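Single-stranded DNA-binding protein (Enterobacter phage Enc34, PDB 5ODL) probably binds single-stranded DNA through an OB-type fold and can bind magnesium. Local coordinates at residues 138-143 with 169-174. Residues are numbered along the deposited sequence; the frame is centred on the assembly and turned at random.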
ATOM      1  N   GLU A 138      12.195   5.438 -11.992  1.00 17.76           N
ATOM      2  CA  GLU A 138      10.974   6.225 -11.853  1.00 18.70           C
ATOM      3  C   GLU A 138      10.447   6.336 -10.397  1.00 20.11           C
ATOM      4  O   GLU A 138      10.101   7.433  -9.946  1.00 21.76           O
ATOM      5  CB  GLU A 138       9.890   5.661 -12.746  1.00 18.89           C
ATOM      6  CG  GLU A 138       8.615   6.466 -12.831  1.00 23.49           C
ATOM      7  CD  GLU A 138       8.822   7.812 -13.495  1.00 25.60           C
ATOM      8  OE1 GLU A 138       9.632   7.911 -14.431  1.00 26.73           O
ATOM      9  OE2 GLU A 138       8.162   8.766 -13.070  1.00 29.86           O
ATOM     10  N   ILE A 139      10.369   5.213  -9.698  1.00 17.75           N
ATOM     11  CA  ILE A 139       9.765   5.164  -8.360  1.00 17.27           C
ATOM     12  C   ILE A 139      10.892   4.883  -7.356  1.00 17.96           C
ATOM     13  O   ILE A 139      11.275   3.745  -7.098  1.00 20.57           O
ATOM     14  CB  ILE A 139       8.641   4.086  -8.241  1.00 16.38           C
ATOM     15  CG1 ILE A 139       7.567   4.190  -9.334  1.00 20.28           C
ATOM     16  CG2 ILE A 139       7.980   4.221  -6.862  1.00 18.08           C
ATOM     17  CD1 ILE A 139       6.876   5.502  -9.474  1.00 21.79           C
ATOM     18  N   TYR A 140      11.414   5.957  -6.782  1.00 19.61           N
ATOM     19  CA  TYR A 140      12.516   5.895  -5.862  1.00 20.63           C
ATOM     20  C   TYR A 140      11.968   6.280  -4.485  1.00 16.58           C
ATOM     21  O   TYR A 140      11.029   7.099  -4.351  1.00 19.90           O
ATOM     22  CB  TYR A 140      13.686   6.810  -6.294  1.00 19.16           C
ATOM     23  CG  TYR A 140      13.264   8.258  -6.508  1.00 19.10           C
ATOM     24  CD1 TYR A 140      12.791   8.685  -7.729  1.00 18.02           C
ATOM     25  CD2 TYR A 140      13.284   9.179  -5.451  1.00 21.05           C
ATOM     26  CE1 TYR A 140      12.334   9.971  -7.925  1.00 20.40           C
ATOM     27  CE2 TYR A 140      12.858  10.487  -5.637  1.00 20.37           C
ATOM     28  CZ  TYR A 140      12.391  10.886  -6.877  1.00 20.39           C
ATOM     29  OH  TYR A 140      11.941  12.159  -7.073  1.00 23.05           O
ATOM     30  N   GLY A 141      12.583   5.714  -3.462  1.00 19.14           N
ATOM     31  CA  GLY A 141      12.196   6.025  -2.081  1.00 20.81           C
ATOM     32  C   GLY A 141      12.359   7.525  -1.859  1.00 21.62           C
ATOM     33  O   GLY A 141      13.433   8.067  -2.091  1.00 24.57           O
ATOM     34  N   GLY A 142      11.282   8.176  -1.434  1.00 19.85           N
ATOM     35  CA  GLY A 142      11.223   9.618  -1.250  1.00 20.78           C
ATOM     36  C   GLY A 142      10.316  10.340  -2.218  1.00 20.71           C
ATOM     37  O   GLY A 142       9.885  11.458  -1.944  1.00 19.83           O
ATOM     38  N   CYS A 143       9.990   9.716  -3.349  1.00 18.39           N
ATOM     39  CA  CYS A 143       9.031  10.322  -4.265  1.00 19.65           C
ATOM     40  C   CYS A 143       7.624  10.126  -3.716  1.00 18.23           C
ATOM     41  O   CYS A 143       7.440   9.378  -2.748  1.00 21.23           O
ATOM     42  CB  CYS A 143       9.177   9.750  -5.670  1.00 19.04           C
ATOM     43  SG  CYS A 143       8.432   8.150  -5.972  1.00 20.73           S
ATOM     44  N   VAL A 169       1.070   1.426  -9.007  1.00 16.53           N
ATOM     45  CA  VAL A 169       1.783   2.579  -8.445  1.00 16.59           C
ATOM     46  C   VAL A 169       1.944   3.627  -9.556  1.00 19.40           C
ATOM     47  O   VAL A 169       2.521   3.318 -10.601  1.00 19.76           O
ATOM     48  CB  VAL A 169       3.166   2.173  -7.914  1.00 16.84           C
ATOM     49  CG1 VAL A 169       3.890   3.375  -7.297  1.00 21.08           C
ATOM     50  CG2 VAL A 169       3.049   1.074  -6.871  1.00 18.59           C
ATOM     51  N   LEU A 170       1.421   4.834  -9.319  1.00 17.49           N
ATOM     52  CA  LEU A 170       1.518   5.983 -10.244  1.00 18.73           C
ATOM     53  C   LEU A 170       2.417   7.052  -9.635  1.00 19.33           C
ATOM     54  O   LEU A 170       2.170   7.498  -8.520  1.00 18.68           O
ATOM     55  CB  LEU A 170       0.122   6.585 -10.497  1.00 21.26           C
ATOM     56  CG  LEU A 170      -0.011   7.990 -11.129  1.00 22.97           C
ATOM     57  CD1 LEU A 170       0.491   7.971 -12.557  1.00 23.94           C
ATOM     58  CD2 LEU A 170      -1.429   8.549 -11.064  1.00 25.08           C
ATOM     59  N   LYS A 171       3.440   7.476 -10.369  1.00 20.12           N
ATOM     60  CA  LYS A 171       4.269   8.599  -9.958  1.00 20.58           C
ATOM     61  C   LYS A 171       3.429   9.862  -9.931  1.00 20.34           C
ATOM     62  O   LYS A 171       2.708  10.160 -10.871  1.00 20.22           O
ATOM     63  CB  LYS A 171       5.420   8.784 -10.954  1.00 22.03           C
ATOM     64  CG  LYS A 171       6.362   9.933 -10.634  1.00 22.87           C
ATOM     65  CD  LYS A 171       7.237   9.595  -9.452  1.00 25.08           C
ATOM     66  CE  LYS A 171       8.492  10.429  -9.451  1.00 25.12           C
ATOM     67  NZ  LYS A 171       9.394  10.222 -10.603  1.00 24.26           N
ATOM     68  N   ARG A 172       3.554  10.606  -8.838  1.00 19.51           N
ATOM     69  CA  ARG A 172       2.805  11.842  -8.625  1.00 20.43           C
ATOM     70  C   ARG A 172       3.719  13.061  -8.499  1.00 21.48           C
ATOM     71  O   ARG A 172       3.452  14.093  -9.145  1.00 23.80           O
ATOM     72  CB  ARG A 172       1.917  11.705  -7.381  1.00 21.86           C
ATOM     73  CG  ARG A 172       0.667  10.872  -7.618  1.00 24.13           C
ATOM     74  CD  ARG A 172      -0.365  11.564  -8.506  1.00 27.57           C
ATOM     75  NE  ARG A 172      -0.791  12.801  -7.853  1.00 31.44           N
ATOM     76  CZ  ARG A 172      -1.076  13.969  -8.431  1.00 36.88           C
ATOM     77  NH1 ARG A 172      -1.022  14.137  -9.750  1.00 42.40           N
ATOM     78  NH2 ARG A 172      -1.419  14.998  -7.657  1.00 40.44           N
ATOM     79  N   LYS A 173       4.747  12.957  -7.653  1.00 22.36           N
ATOM     80  CA  LYS A 173       5.694  14.078  -7.411  1.00 19.69           C
ATOM     81  C   LYS A 173       7.104  13.586  -7.224  1.00 21.30           C
ATOM     82  O   LYS A 173       7.347  12.541  -6.614  1.00 21.67           O
ATOM     83  CB  LYS A 173       5.305  14.890  -6.165  1.00 20.60           C
ATOM     84  CG  LYS A 173       3.889  15.407  -6.134  1.00 23.98           C
ATOM     85  CD  LYS A 173       3.572  16.045  -4.787  1.00 26.86           C
ATOM     86  CE  LYS A 173       2.096  16.410  -4.755  1.00 31.70           C
ATOM     87  NZ  LYS A 173       1.760  17.369  -3.688  1.00 40.15           N
ATOM     88  N   ASP A 174       8.060  14.343  -7.739  1.00 21.41           N
ATOM     89  CA  ASP A 174       9.453  14.126  -7.384  1.00 21.23           C
ATOM     90  C   ASP A 174       9.732  14.882  -6.088  1.00 22.08           C
ATOM     91  O   ASP A 174       9.088  15.893  -5.800  1.00 26.39           O
ATOM     92  CB  ASP A 174      10.390  14.570  -8.530  1.00 23.00           C
ATOM     93  CG  ASP A 174      10.364  13.588  -9.688  1.00 25.31           C
ATOM     94  OD1 ASP A 174      10.861  12.458  -9.503  1.00 25.90           O
ATOM     95  OD2 ASP A 174       9.807  13.920 -10.757  1.00 29.40           O
TER
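Lys171 reaches from near the end of strand 159-173 to the loop between helix 132-138 and strand 144-156, joining two parts of an OB-type fold through a salt-bridge network with Glu138 and Asp174. Its chain leaves with CG anti to the backbone N (chi1 180°), then bends at chi2 and chi4, which brings NZ round to the helix end. There NZ donates to Glu138 O at 3.0 Å, in the carbonyl plane, and to Glu138 OE2 at 3.1 Å, approaching that oxygen from above the carboxylate plane. A third bond, Lys171 NZ to Asp174 OD1, spans 2.9 Å, so three acceptors from both segments hold the buried ammonium. On the buried, apolar side, Ile139 CD1 packs on Lys171 CB at 3.9 Å, Ile139 CG2 meets Val169 CG1 at 4.2 Å, and Leu35 touches both Ile139 and Val169. Cys143 CB lies over one face of the Tyr140 ring, offset toward its rim, within the type II turn 140-143. Toward solvent the loose element is Lys173, whose side chain leads away. Asp174 is exposed too, yet its OD1 takes two bonds: its carboxylate is nearly coplanar with the Tyr140 ring, and Tyr140 OH donates to the anti lone pair of Asp174 OD1 at 2.7 Å.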